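Local coordinates for protein putative sortase (PDB 2W1K) that probably acts as a pilus-specific class C sortase, a cysteine transpeptidase that covalently links pilin subunits into the pilus fibre of Streptococcus pneumoniae, at residues T150-P155 / K183-N188; V120-L125 / M170-C175; G112-P117 / D176-F181; P70-M75 / L125-V130. All coordinates share one frame; numbering follows the deposited sequence. Where two conformers were deposited one is given.

Contact 1: T150-P155 / K183-N188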
loop_
_atom_site.group_PDB
_atom_site.type_symbol
_atom_site.label_atom_id
_atom_site.label_comp_id
_atom_site.label_asym_id
_atom_site.label_seq_id
_atom_site.Cartn_x
_atom_site.Cartn_y
_atom_site.Cartn_z
ATOM N N THR A 150 11.538 -2.358 11.242
ATOM C CA THR A 150 11.588 -1.029 10.657
ATOM C C THR A 150 12.995 -0.639 10.235
ATOM O O THR A 150 13.985 -1.221 10.623
ATOM C CB THR A 150 10.977 0.020 11.603
ATOM O OG1 THR A 150 11.880 0.247 12.685
ATOM C CG2 THR A 150 9.707 -0.525 12.237
ATOM N N GLU A 151 13.082 0.348 9.368
ATOM C CA GLU A 151 14.359 0.956 9.025
ATOM C C GLU A 151 14.229 2.432 8.860
ATOM O O GLU A 151 13.140 2.947 8.556
ATOM C CB GLU A 151 14.845 0.417 7.690
ATOM C CG GLU A 151 14.613 -1.010 7.579
ATOM C CD GLU A 151 14.834 -1.533 6.153
ATOM O OE1 GLU A 151 15.893 -1.204 5.568
ATOM O OE2 GLU A 151 13.967 -2.291 5.635
ATOM N N ILE A 152 15.346 3.130 9.039
ATOM C CA ILE A 152 15.428 4.539 8.671
ATOM C C ILE A 152 16.356 4.614 7.473
ATOM O O ILE A 152 17.413 4.004 7.465
ATOM C CB ILE A 152 15.915 5.461 9.806
ATOM C CG1 ILE A 152 14.912 5.445 10.935
ATOM C CG2 ILE A 152 16.136 6.898 9.286
ATOM C CD1 ILE A 152 13.666 6.115 10.588
ATOM N N ILE A 153 15.928 5.291 6.400
ATOM C CA ILE A 153 16.876 5.388 5.268
ATOM C C ILE A 153 17.005 6.811 4.798
ATOM O O ILE A 153 16.173 7.630 5.187
ATOM C CB ILE A 153 16.468 4.439 4.106
ATOM C CG1 ILE A 153 15.204 5.006 3.355
ATOM C CG2 ILE A 153 16.387 2.981 4.663
ATOM C CD1 ILE A 153 14.918 4.291 2.054
ATOM N N LEU A 154 17.989 7.098 3.938
ATOM C CA LEU A 154 18.092 8.411 3.262
ATOM C C LEU A 154 17.243 8.369 1.989
ATOM O O LEU A 154 17.181 7.304 1.348
ATOM C CB LEU A 154 19.576 8.681 2.848
ATOM C CG LEU A 154 20.622 8.826 3.977
ATOM C CD1 LEU A 154 21.943 9.508 3.448
ATOM C CD2 LEU A 154 19.992 9.617 5.104
ATOM N N PRO A 155 16.592 9.492 1.602
ATOM C CA PRO A 155 15.774 9.533 0.385
ATOM C C PRO A 155 16.518 9.106 -0.913
ATOM O O PRO A 155 15.893 8.654 -1.858
ATOM C CB PRO A 155 15.459 10.995 0.234
ATOM C CG PRO A 155 15.614 11.582 1.536
ATOM C CD PRO A 155 16.576 10.782 2.317
ATOM N N LYS A 183 14.663 12.299 6.397
ATOM C CA LYS A 183 14.853 10.835 6.287
ATOM C C LYS A 183 13.560 10.110 5.905
ATOM O O LYS A 183 12.517 10.732 5.670
ATOM C CB LYS A 183 15.506 10.293 7.582
ATOM C CG LYS A 183 16.892 10.937 7.734
ATOM C CD LYS A 183 17.665 10.399 8.880
ATOM C CE LYS A 183 19.083 10.939 8.865
ATOM N NZ LYS A 183 19.735 10.602 10.185
ATOM N N ARG A 184 13.635 8.791 5.747
ATOM C CA ARG A 184 12.395 8.069 5.417
ATOM C C ARG A 184 12.324 6.956 6.420
ATOM O O ARG A 184 13.288 6.199 6.568
ATOM C CB ARG A 184 12.408 7.521 4.013
ATOM C CG ARG A 184 12.772 8.525 2.973
ATOM C CD ARG A 184 11.567 9.455 2.787
ATOM N NE ARG A 184 11.853 10.460 1.788
ATOM C CZ ARG A 184 12.174 11.748 2.062
ATOM N NH1 ARG A 184 12.281 12.228 3.327
ATOM N NH2 ARG A 184 12.376 12.561 1.061
ATOM N N LEU A 185 11.205 6.891 7.121
ATOM C CA LEU A 185 10.864 5.719 7.932
ATOM C C LEU A 185 10.223 4.539 7.114
ATOM O O LEU A 185 9.192 4.670 6.428
ATOM C CB LEU A 185 9.987 6.125 9.124
ATOM C CG LEU A 185 9.425 4.987 10.018
ATOM C CD1 LEU A 185 10.531 4.125 10.604
ATOM C CD2 LEU A 185 8.566 5.544 11.129
ATOM N N LEU A 186 10.820 3.377 7.220
ATOM C CA LEU A 186 10.226 2.185 6.594
ATOM C C LEU A 186 9.727 1.236 7.653
ATOM O O LEU A 186 10.486 0.818 8.473
ATOM C CB LEU A 186 11.281 1.420 5.805
ATOM C CG LEU A 186 11.673 1.768 4.366
ATOM C CD1 LEU A 186 11.615 3.231 3.967
ATOM C CD2 LEU A 186 12.975 1.071 3.874
ATOM N N VAL A 187 8.480 0.796 7.542
ATOM C CA VAL A 187 7.941 -0.221 8.389
ATOM C C VAL A 187 7.553 -1.434 7.483
ATOM O O VAL A 187 6.716 -1.316 6.586
ATOM C CB VAL A 187 6.666 0.346 9.149
ATOM C CG1 VAL A 187 6.202 -0.666 10.149
ATOM C CG2 VAL A 187 6.969 1.728 9.890
ATOM N N ASN A 188 8.212 -2.585 7.685
ATOM C CA ASN A 188 8.012 -3.813 6.909
ATOM C C ASN A 188 7.003 -4.726 7.541
ATOM O O ASN A 188 7.003 -4.926 8.787
ATOM C CB ASN A 188 9.350 -4.518 6.651
ATOM C CG ASN A 188 10.375 -3.523 6.086
ATOM O OD1 ASN A 188 10.085 -2.861 5.109
ATOM N ND2 ASN A 188 11.481 -3.298 6.799
#
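Glu-151 and Leu-186 form a hydrogen-bonded antiparallel pair: Leu-186 N reaches Glu-151 O at 2.7 Å, and Glu-151 N reaches Leu-186 O at 2.8 Å. Ile-153 and Arg-184 repeat the pattern, with Ile-153 N on Arg-184 O and Arg-184 N on Ile-153 O. On the sheet face carrying these four residues, Asn-188 ND2 donates to the anti lone pair of Glu-151 OE2 at 2.9 Å. That bond is bent (140°), and the carboxylate and amide planes stand 55° apart. Next along, Ile-153 CD1 packs on Leu-186 CD1 at 4.0 Å. Farther on, Pro-155 CG sits 3.4 Å above the centre of the Arg-184 guanidinium. The Arg-184 chain bends at chi2 (-74°), which places CD; the guanidinium beyond it comes to lie against the proline ring. On the other face the contacts run through carbon atoms: Ile-152 CD1 meets Leu-185 CD1 at 3.7 Å, its CG2 lies against Lys-183 CD, and Thr-150 CG2 flanks Val-187 CG1.

Around this shell, Arg-107 NH2 salt-bridges Glu-151 OE2 and bonds Asn-188 OD1, while Asp-149 OD1 accepts from Asn-188 ND2. Arg-184 NH1 is held by Lys-183 O and Phe-181 O, and NH2 by Asp-43 OD2. By sequence, Arg-184 probably matches the active-site arginine of sortases, and Asp-43 the lid aspartate of class C enzymes. With a proline over one face and acceptors on both terminal nitrogens, the guanidinium has little freedom to rotate, and its pairing with Asp-43 would tie the lid to this strand.

Contact 2: V120-L125 / M170-C175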
loop_
_atom_site.group_PDB
_atom_site.type_symbol
_atom_site.label_atom_id
_atom_site.label_comp_id
_atom_site.label_asym_id
_atom_site.label_seq_id
_atom_site.Cartn_x
_atom_site.Cartn_y
_atom_site.Cartn_z
ATOM N N VAL A 120 -4.424 12.522 9.102
ATOM C CA VAL A 120 -3.368 11.840 9.871
ATOM C C VAL A 120 -2.466 10.985 9.040
ATOM O O VAL A 120 -1.261 11.057 9.176
ATOM C CB VAL A 120 -3.969 11.056 11.010
ATOM C CG1 VAL A 120 -2.879 10.364 11.813
ATOM C CG2 VAL A 120 -4.825 12.041 11.940
ATOM N N PHE A 121 -3.055 10.186 8.133
ATOM C CA PHE A 121 -2.286 9.311 7.227
ATOM C C PHE A 121 -1.226 8.527 8.001
ATOM O O PHE A 121 -1.578 7.817 9.016
ATOM C CB PHE A 121 -1.666 10.064 6.051
ATOM C CG PHE A 121 -2.646 10.556 5.066
ATOM C CD1 PHE A 121 -3.846 9.878 4.858
ATOM C CD2 PHE A 121 -2.411 11.724 4.348
ATOM C CE1 PHE A 121 -4.875 10.317 3.880
ATOM C CE2 PHE A 121 -3.358 12.178 3.319
ATOM C CZ PHE A 121 -4.631 11.480 3.113
ATOM N N PHE A 122 0.047 8.620 7.586
ATOM C CA PHE A 122 1.049 7.825 8.335
ATOM C C PHE A 122 1.715 8.550 9.580
ATOM O O PHE A 122 2.863 8.237 9.995
ATOM C CB PHE A 122 2.076 7.289 7.310
ATOM C CG PHE A 122 1.557 6.097 6.456
ATOM C CD1 PHE A 122 0.388 5.402 6.827
ATOM C CD2 PHE A 122 2.284 5.641 5.341
ATOM C CE1 PHE A 122 -0.044 4.273 6.095
ATOM C CE2 PHE A 122 1.901 4.557 4.605
ATOM C CZ PHE A 122 0.763 3.833 4.978
ATOM N N ARG A 123 1.057 9.609 10.113
ATOM C CA ARG A 123 1.687 10.396 11.231
ATOM C C ARG A 123 2.345 9.450 12.251
ATOM O O ARG A 123 3.529 9.667 12.732
ATOM C CB ARG A 123 0.632 11.251 11.939
ATOM C CG ARG A 123 1.271 12.359 12.823
ATOM C CD ARG A 123 0.258 13.449 13.067
ATOM N NE ARG A 123 -0.141 14.092 11.792
ATOM C CZ ARG A 123 -1.110 15.003 11.701
ATOM N NH1 ARG A 123 -1.779 15.385 12.805
ATOM N NH2 ARG A 123 -1.394 15.555 10.513
ATOM N N HIS A 124 1.615 8.375 12.558
ATOM C CA HIS A 124 1.932 7.462 13.686
ATOM C C HIS A 124 2.534 6.069 13.410
ATOM O O HIS A 124 2.528 5.189 14.280
ATOM C CB HIS A 124 0.670 7.227 14.519
ATOM C CG HIS A 124 0.026 8.510 14.996
ATOM N ND1 HIS A 124 0.668 9.398 15.862
ATOM C CD2 HIS A 124 -1.207 9.035 14.752
ATOM C CE1 HIS A 124 -0.144 10.413 16.108
ATOM N NE2 HIS A 124 -1.269 10.231 15.430
ATOM N N LEU A 125 3.094 5.853 12.254
ATOM C CA LEU A 125 3.713 4.559 11.982
ATOM C C LEU A 125 4.764 4.184 12.999
ATOM O O LEU A 125 5.125 3.005 13.137
ATOM C CB LEU A 125 4.401 4.648 10.634
ATOM C CG LEU A 125 3.458 4.457 9.448
ATOM C CD1 LEU A 125 4.179 4.216 8.125
ATOM C CD2 LEU A 125 2.516 3.410 9.704
ATOM N N MET A 170 4.990 -6.092 2.529
ATOM C CA MET A 170 4.456 -4.788 2.216
ATOM C C MET A 170 5.240 -3.790 3.064
ATOM O O MET A 170 5.339 -4.015 4.321
ATOM C CB MET A 170 2.977 -4.661 2.604
ATOM C CG MET A 170 2.387 -3.274 2.241
ATOM S SD MET A 170 0.608 -3.266 2.447
ATOM C CE MET A 170 0.145 -3.871 0.809
ATOM N N THR A 171 5.856 -2.793 2.415
ATOM C CA THR A 171 6.681 -1.824 3.185
ATOM C C THR A 171 5.964 -0.478 3.154
ATOM O O THR A 171 5.514 -0.016 2.072
ATOM C CB THR A 171 8.111 -1.662 2.634
ATOM O OG1 THR A 171 8.801 -2.931 2.736
ATOM C CG2 THR A 171 8.932 -0.499 3.358
ATOM N N LEU A 172 5.718 0.088 4.353
ATOM C CA LEU A 172 5.118 1.435 4.503
ATOM C C LEU A 172 6.253 2.484 4.572
ATOM O O LEU A 172 7.220 2.322 5.333
ATOM C CB LEU A 172 4.276 1.494 5.765
ATOM C CG LEU A 172 2.845 0.957 5.641
ATOM C CD1 LEU A 172 2.400 0.023 4.512
ATOM C CD2 LEU A 172 2.036 0.750 6.888
ATOM N N ILE A 173 6.133 3.573 3.796
ATOM C CA ILE A 173 7.180 4.598 3.854
ATOM C C ILE A 173 6.559 5.963 4.134
ATOM O O ILE A 173 5.541 6.316 3.550
ATOM C CB ILE A 173 7.995 4.693 2.506
ATOM C CG1 ILE A 173 9.150 5.713 2.694
ATOM C CG2 ILE A 173 7.029 5.020 1.309
ATOM C CD1 ILE A 173 10.226 5.671 1.552
ATOM N N THR A 174 7.220 6.736 4.998
ATOM C CA THR A 174 6.784 8.089 5.312
ATOM C C THR A 174 7.974 8.888 5.683
ATOM O O THR A 174 9.067 8.323 5.738
ATOM C CB THR A 174 5.733 8.124 6.456
ATOM O OG1 THR A 174 5.165 9.416 6.523
ATOM C CG2 THR A 174 6.302 7.757 7.868
ATOM N N CYS A 175 7.780 10.218 5.912
ATOM C CA CYS A 175 8.914 11.101 6.203
ATOM C C CYS A 175 9.295 11.096 7.695
ATOM O O CYS A 175 8.457 10.909 8.576
ATOM C CB CYS A 175 8.659 12.513 5.636
ATOM S SG CYS A 175 8.757 12.469 3.840
#
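Apolar packing dominates where Phe-122 and Leu-125 meet Leu-172. The two side chains Phe-122 and Leu-172 cross at about a right angle, bringing the ring tip CZ 3.6 Å from Leu-172 CG. Leu-125 crosses Leu-172 just as steeply, with its CD1 3.6 Å from Leu-172 CB. The same methyl, Leu-125 CD1, lies 3.5 Å above one face of the Phe-122 ring, displaced toward the rim, so it is wedged between ring and strand.

Polar atoms of the strand touch the aromatic residue without bonding to it. Ile-173 O lies in the ring plane at its edge, 3.8 Å from Phe-122 CD2. Thr-174 OG1 stands anti to its backbone N (chi1 -168°), packs on Phe-122 CB at 3.8 Å and has its hydrogen-bond partner in Gly-112 O. The threonine CG2 slides past Leu-125 CD1 at 4.1 Å.

Two overlapping turns shape the loop: type II' from Val-120 to Arg-123 and type I from Phe-122 to Leu-125; both inward side chains spring from the second. Strand residues Thr-171 to Cys-175 read TLITC, matching the TLxTC signature of the sortase beta-barrel, whose cysteine is the nucleophile in the family.

Contact 3: G112-P117 / D176-F181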
loop_
_atom_site.group_PDB
_atom_site.type_symbol
_atom_site.label_atom_id
_atom_site.label_comp_id
_atom_site.label_asym_id
_atom_site.label_seq_id
_atom_site.Cartn_x
_atom_site.Cartn_y
_atom_site.Cartn_z
ATOM N N GLY A 112 2.861 7.257 2.479
ATOM C CA GLY A 112 1.873 8.207 2.937
ATOM C C GLY A 112 2.484 9.322 3.724
ATOM O O GLY A 112 3.564 9.128 4.366
ATOM N N HIS A 113 1.784 10.476 3.730
ATOM C CA HIS A 113 2.257 11.652 4.506
ATOM C C HIS A 113 2.321 11.536 6.001
ATOM O O HIS A 113 1.553 10.774 6.632
ATOM C CB HIS A 113 1.436 12.864 4.158
ATOM C CG HIS A 113 1.806 13.454 2.852
ATOM N ND1 HIS A 113 3.131 13.687 2.510
ATOM C CD2 HIS A 113 1.041 13.983 1.865
ATOM C CE1 HIS A 113 3.160 14.319 1.348
ATOM N NE2 HIS A 113 1.901 14.535 0.951
ATOM N N ARG A 114 3.272 12.280 6.567
ATOM C CA ARG A 114 3.536 12.240 8.019
ATOM C C ARG A 114 2.721 13.314 8.769
ATOM O O ARG A 114 2.221 13.082 9.892
ATOM C CB ARG A 114 5.003 12.509 8.296
ATOM C CG ARG A 114 5.368 12.153 9.731
ATOM C CD ARG A 114 5.210 10.651 9.866
ATOM N NE ARG A 114 5.518 10.120 11.200
ATOM C CZ ARG A 114 6.733 9.801 11.695
ATOM N NH1 ARG A 114 7.909 10.038 11.038
ATOM N NH2 ARG A 114 6.758 9.304 12.931
ATOM N N ALA A 115 2.593 14.466 8.142
ATOM C CA ALA A 115 1.963 15.644 8.745
ATOM C C ALA A 115 1.316 16.554 7.666
ATOM O O ALA A 115 1.518 17.750 7.659
ATOM C CB ALA A 115 3.013 16.415 9.499
ATOM N N GLU A 116 0.663 15.952 6.700
ATOM C CA GLU A 116 -0.253 16.581 5.766
ATOM C C GLU A 116 -1.320 17.445 6.473
ATOM O O GLU A 116 -1.930 16.987 7.414
ATOM C CB GLU A 116 -0.955 15.419 4.956
ATOM C CG GLU A 116 -2.203 15.802 4.215
ATOM C CD GLU A 116 -1.836 16.629 3.000
ATOM O OE1 GLU A 116 -0.597 16.811 2.744
ATOM O OE2 GLU A 116 -2.770 17.088 2.309
ATOM N N PRO A 117 -1.557 18.687 5.975
ATOM C CA PRO A 117 -2.354 19.609 6.706
ATOM C C PRO A 117 -3.716 19.053 7.076
ATOM O O PRO A 117 -4.295 19.506 8.040
ATOM C CB PRO A 117 -2.473 20.823 5.753
ATOM C CG PRO A 117 -1.216 20.833 5.093
ATOM C CD PRO A 117 -1.002 19.354 4.772
ATOM N N ASP A 176 10.565 11.272 7.991
ATOM C CA ASP A 176 10.988 11.258 9.386
ATOM C C ASP A 176 12.300 12.097 9.484
ATOM O O ASP A 176 13.119 12.109 8.566
ATOM C CB ASP A 176 11.172 9.788 9.789
ATOM C CG ASP A 176 11.566 9.588 11.247
ATOM O OD1 ASP A 176 10.709 9.749 12.156
ATOM O OD2 ASP A 176 12.768 9.260 11.494
ATOM N N PRO A 177 12.526 12.793 10.626
ATOM C CA PRO A 177 11.634 12.945 11.762
ATOM C C PRO A 177 10.857 14.273 11.586
ATOM O O PRO A 177 11.121 15.024 10.640
ATOM C CB PRO A 177 12.595 12.966 12.929
ATOM C CG PRO A 177 13.760 13.746 12.346
ATOM C CD PRO A 177 13.878 13.288 10.908
ATOM N N ILE A 178 9.835 14.495 12.401
ATOM C CA ILE A 178 9.089 15.745 12.373
ATOM C C ILE A 178 10.004 16.746 13.067
ATOM O O ILE A 178 10.555 16.378 14.153
ATOM C CB ILE A 178 7.848 15.538 13.288
ATOM C CG1 ILE A 178 7.001 14.369 12.725
ATOM C CG2 ILE A 178 7.045 16.758 13.456
ATOM C CD1 ILE A 178 5.752 14.067 13.503
ATOM N N PRO A 179 10.191 18.002 12.507
ATOM C CA PRO A 179 9.659 18.539 11.234
ATOM C C PRO A 179 10.657 18.539 10.063
ATOM O O PRO A 179 10.386 19.132 9.004
ATOM C CB PRO A 179 9.412 20.000 11.562
ATOM C CG PRO A 179 10.802 20.376 12.322
ATOM C CD PRO A 179 10.997 19.049 13.227
ATOM N N THR A 180 11.782 17.881 10.260
ATOM C CA THR A 180 12.893 17.987 9.387
ATOM C C THR A 180 12.674 17.158 8.166
ATOM O O THR A 180 13.042 17.606 7.098
ATOM C CB THR A 180 14.116 17.432 10.082
ATOM O OG1 THR A 180 14.264 18.086 11.347
ATOM C CG2 THR A 180 15.319 17.763 9.313
ATOM N N PHE A 181 12.179 15.923 8.337
ATOM C CA PHE A 181 11.700 15.108 7.253
ATOM C C PHE A 181 12.789 14.855 6.263
ATOM O O PHE A 181 12.537 14.763 5.091
ATOM C CB PHE A 181 10.487 15.754 6.544
ATOM C CG PHE A 181 9.268 15.817 7.419
ATOM C CD1 PHE A 181 9.023 14.792 8.292
ATOM C CD2 PHE A 181 8.384 16.857 7.345
ATOM C CE1 PHE A 181 7.951 14.771 9.067
ATOM C CE2 PHE A 181 7.310 16.871 8.187
ATOM C CZ PHE A 181 7.098 15.781 9.028
HETATM O O HOH W 1 9.738 8.748 14.424
#
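Arg-114 leaves the loop with its CB 3.8 Å from Phe-181 CE1. Arg-114 CG, anti to the backbone N (chi1 -167°), meets the same Phe-181 CE1 obliquely at 3.7 Å; Ile-178 CG1 comes up to this CG from the 176-181 loop. Next door, Ala-115 CB meets Phe-181 CZ at 4.2 Å. Beyond CG the arginine chain bends at chi2, turning CD, and NE gives its hydrogen to Arg-123 O.

The two loops follow strands 106-111 and 168-176 of the sortase fold. The first holds His-113, probably the family's active-site histidine; the second directly follows Cys-175 and contains cis peptide bonds before Pro-177 and Pro-179.

At the tip, Arg-114 NH1 donates to Asp-176 OD1 at 3.0 Å in a nearly straight salt bridge (164°). The bond falls on the anti lone pair of OD1, with the guanidinium and carboxylate planes only 22° apart; NH1 also donates to Cys-175 O. NH2 pairs with Asp-126 OD1. A water at the guanidinium edge donates to Asp-176 OD1 at 2.7 Å and accepts only a weak 3.4 Å bond from Arg-114 NH2.

Contact 4: P70-M75 / L125-V130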
loop_
_atom_site.group_PDB
_atom_site.type_symbol
_atom_site.label_atom_id
_atom_site.label_comp_id
_atom_site.label_asym_id
_atom_site.label_seq_id
_atom_site.Cartn_x
_atom_site.Cartn_y
_atom_site.Cartn_z
ATOM N N PRO A 70 -5.733 -1.292 12.117
ATOM C CA PRO A 70 -6.643 -1.039 13.225
ATOM C C PRO A 70 -5.949 -0.488 14.463
ATOM O O PRO A 70 -6.494 0.408 15.130
ATOM C CB PRO A 70 -7.317 -2.436 13.519
ATOM C CG PRO A 70 -7.191 -3.189 12.108
ATOM C CD PRO A 70 -5.862 -2.663 11.551
ATOM N N SER A 71 -4.749 -0.976 14.750
ATOM C CA SER A 71 -4.173 -0.546 15.983
ATOM C C SER A 71 -3.821 0.938 15.924
ATOM O O SER A 71 -3.562 1.495 16.916
ATOM C CB SER A 71 -3.022 -1.458 16.413
ATOM O OG SER A 71 -1.895 -1.320 15.551
ATOM N N LEU A 72 -3.857 1.572 14.754
ATOM C CA LEU A 72 -3.534 3.004 14.611
ATOM C C LEU A 72 -4.767 3.769 14.132
ATOM O O LEU A 72 -4.689 4.940 13.797
ATOM C CB LEU A 72 -2.440 3.195 13.541
ATOM C CG LEU A 72 -1.006 2.765 13.844
ATOM C CD1 LEU A 72 0.123 3.064 12.809
ATOM C CD2 LEU A 72 -0.620 3.223 15.312
ATOM N N GLU A 73 -5.901 3.075 14.063
ATOM C CA GLU A 73 -7.115 3.537 13.432
ATOM C C GLU A 73 -6.840 4.200 12.101
ATOM O O GLU A 73 -7.345 5.244 11.799
ATOM C CB GLU A 73 -7.877 4.427 14.362
ATOM C CG GLU A 73 -8.264 3.619 15.611
ATOM C CD GLU A 73 -9.004 4.429 16.638
ATOM O OE1 GLU A 73 -8.702 5.626 16.713
ATOM O OE2 GLU A 73 -9.884 3.867 17.352
ATOM N N ILE A 74 -6.111 3.496 11.264
ATOM C CA ILE A 74 -5.895 3.924 9.894
ATOM C C ILE A 74 -6.742 3.093 8.957
ATOM O O ILE A 74 -6.641 1.837 8.994
ATOM C CB ILE A 74 -4.435 3.701 9.548
ATOM C CG1 ILE A 74 -3.566 4.632 10.421
ATOM C CG2 ILE A 74 -4.156 3.971 7.985
ATOM C CD1 ILE A 74 -2.008 4.385 10.245
ATOM N N MET A 75 -7.566 3.745 8.140
ATOM C CA MET A 75 -8.338 3.044 7.131
ATOM C C MET A 75 -8.386 3.946 5.875
ATOM O O MET A 75 -9.112 4.902 5.881
ATOM C CB MET A 75 -9.753 2.762 7.696
ATOM C CG MET A 75 -10.711 2.007 6.761
ATOM S SD MET A 75 -12.419 1.690 7.322
ATOM C CE MET A 75 -12.320 1.291 9.095
ATOM N N LEU A 125 3.094 5.853 12.254
ATOM C CA LEU A 125 3.713 4.559 11.982
ATOM C C LEU A 125 4.764 4.184 12.999
ATOM O O LEU A 125 5.125 3.005 13.137
ATOM C CB LEU A 125 4.401 4.648 10.634
ATOM C CG LEU A 125 3.458 4.457 9.448
ATOM C CD1 LEU A 125 4.179 4.216 8.125
ATOM C CD2 LEU A 125 2.516 3.410 9.704
ATOM N N ASP A 126 5.330 5.187 13.680
ATOM C CA ASP A 126 6.485 4.902 14.609
ATOM C C ASP A 126 5.996 4.153 15.872
ATOM O O ASP A 126 6.783 3.573 16.595
ATOM C CB ASP A 126 7.203 6.184 15.025
ATOM C CG ASP A 126 6.262 7.181 15.671
ATOM O OD1 ASP A 126 5.356 7.721 15.026
ATOM O OD2 ASP A 126 6.377 7.421 16.862
ATOM N N GLN A 127 4.686 4.157 16.108
ATOM C CA GLN A 127 4.078 3.398 17.193
ATOM C C GLN A 127 3.879 1.862 17.028
ATOM O O GLN A 127 3.585 1.189 18.013
ATOM C CB GLN A 127 2.735 4.001 17.418
ATOM C CG GLN A 127 2.847 5.323 18.098
ATOM C CD GLN A 127 1.521 6.025 18.233
ATOM O OE1 GLN A 127 1.482 7.240 18.356
ATOM N NE2 GLN A 127 0.412 5.256 18.213
ATOM N N LEU A 128 3.974 1.358 15.791
ATOM C CA LEU A 128 3.724 -0.000 15.450
ATOM C C LEU A 128 4.732 -0.883 16.147
ATOM O O LEU A 128 5.935 -0.517 16.187
ATOM C CB LEU A 128 3.843 -0.187 13.933
ATOM C CG LEU A 128 2.644 0.351 13.152
ATOM C CD1 LEU A 128 3.001 0.493 11.636
ATOM C CD2 LEU A 128 1.454 -0.570 13.443
ATOM N N LYS A 129 4.245 -2.025 16.678
ATOM C CA LYS A 129 5.076 -2.990 17.426
ATOM C C LYS A 129 5.015 -4.242 16.592
ATOM O O LYS A 129 4.035 -4.409 15.865
ATOM C CB LYS A 129 4.435 -3.327 18.762
ATOM C CG LYS A 129 4.230 -2.151 19.746
ATOM C CD LYS A 129 5.510 -1.790 20.593
ATOM C CE LYS A 129 5.394 -0.347 21.268
ATOM N NZ LYS A 129 6.162 -0.107 22.576
ATOM N N VAL A 130 6.025 -5.124 16.731
ATOM C CA VAL A 130 6.160 -6.321 15.930
ATOM C C VAL A 130 4.866 -7.152 16.160
ATOM O O VAL A 130 4.416 -7.269 17.287
ATOM C CB VAL A 130 7.346 -7.120 16.439
ATOM C CG1 VAL A 130 7.394 -8.528 15.846
ATOM C CG2 VAL A 130 8.689 -6.333 16.259
#
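The flat amide of Gln-127 meets Leu-72 through its nitrogen corner: NE2 lies 3.7 Å from Leu-72 CD2, and the methyl approaches at a slant to the amide plane. The glutamine chain is extended beyond CG (chi2 175°), while its CB rests on the same methyl at 4.0 Å. Leu-72 CD2 thus touches both the root and the end of this side chain.

The other leucine branch turns inward. Leu-72 CD1 lies 3.7 Å from Leu-128 CG, with both methyls of Leu-128 close by, and the two side chains cross at about a right angle. Leu-125 CD2 reaches Leu-72 CD1 as well, at 3.9 Å, and His-124 O borders the same methyl. With CG anti to its carbonyl carbon (chi1 -72°), Leu-72 starts its fork toward the 125-130 loop. At the margin, Ser-71 OG packs on Leu-128 CD2 at 4.0 Å and makes a weak hydrogen bond with Asp-132 OD2.

Both backbones are tightly turned. Residues 70-72 and 125-127 are 3-10 segments; Glu-73 N closes the first by bonding Pro-70 O at 2.9 Å. Glu-73 and Ile-74 both face Ile-69, forming a G1 beta bulge at the start of strand 74-80. Behind the leucines, Leu-128 packs on Ile-69, Val-187 and Phe-189, linking the loop to the sheet. Across this junction the two segments meet through van der Waals contact and buried apolar surface, with no polar bond between them: Leu-72 CD1, Leu-125 and Leu-128 gather on the inner side, while Leu-72 CD2, Ser-71 and Gln-127 lie toward the exposed margin.

Overall arrangement
Following the chain, 70-75 opens contact 4, which closes at 125-130; before it closes, contact 3 opens at 112-117 and contact 2 at 120-125, so both cross it. Contact 1 opens at 150-155, after contact 4 has closed, and these two lie in series. Contact 2 closes at 170-175 and contact 3 at 176-181, the former nested in the latter; contact 1, closing last at 183-188, crosses both. Contacts 2 and 4 share Leu-125. Contacts 2, 3 and 4 together fasten the long loop between strands 106-111 and 133-137 to strand 168-176, its following loop and the 70-75 turn, while contact 1 joins strand 183-196 to strand 141-153 alongside.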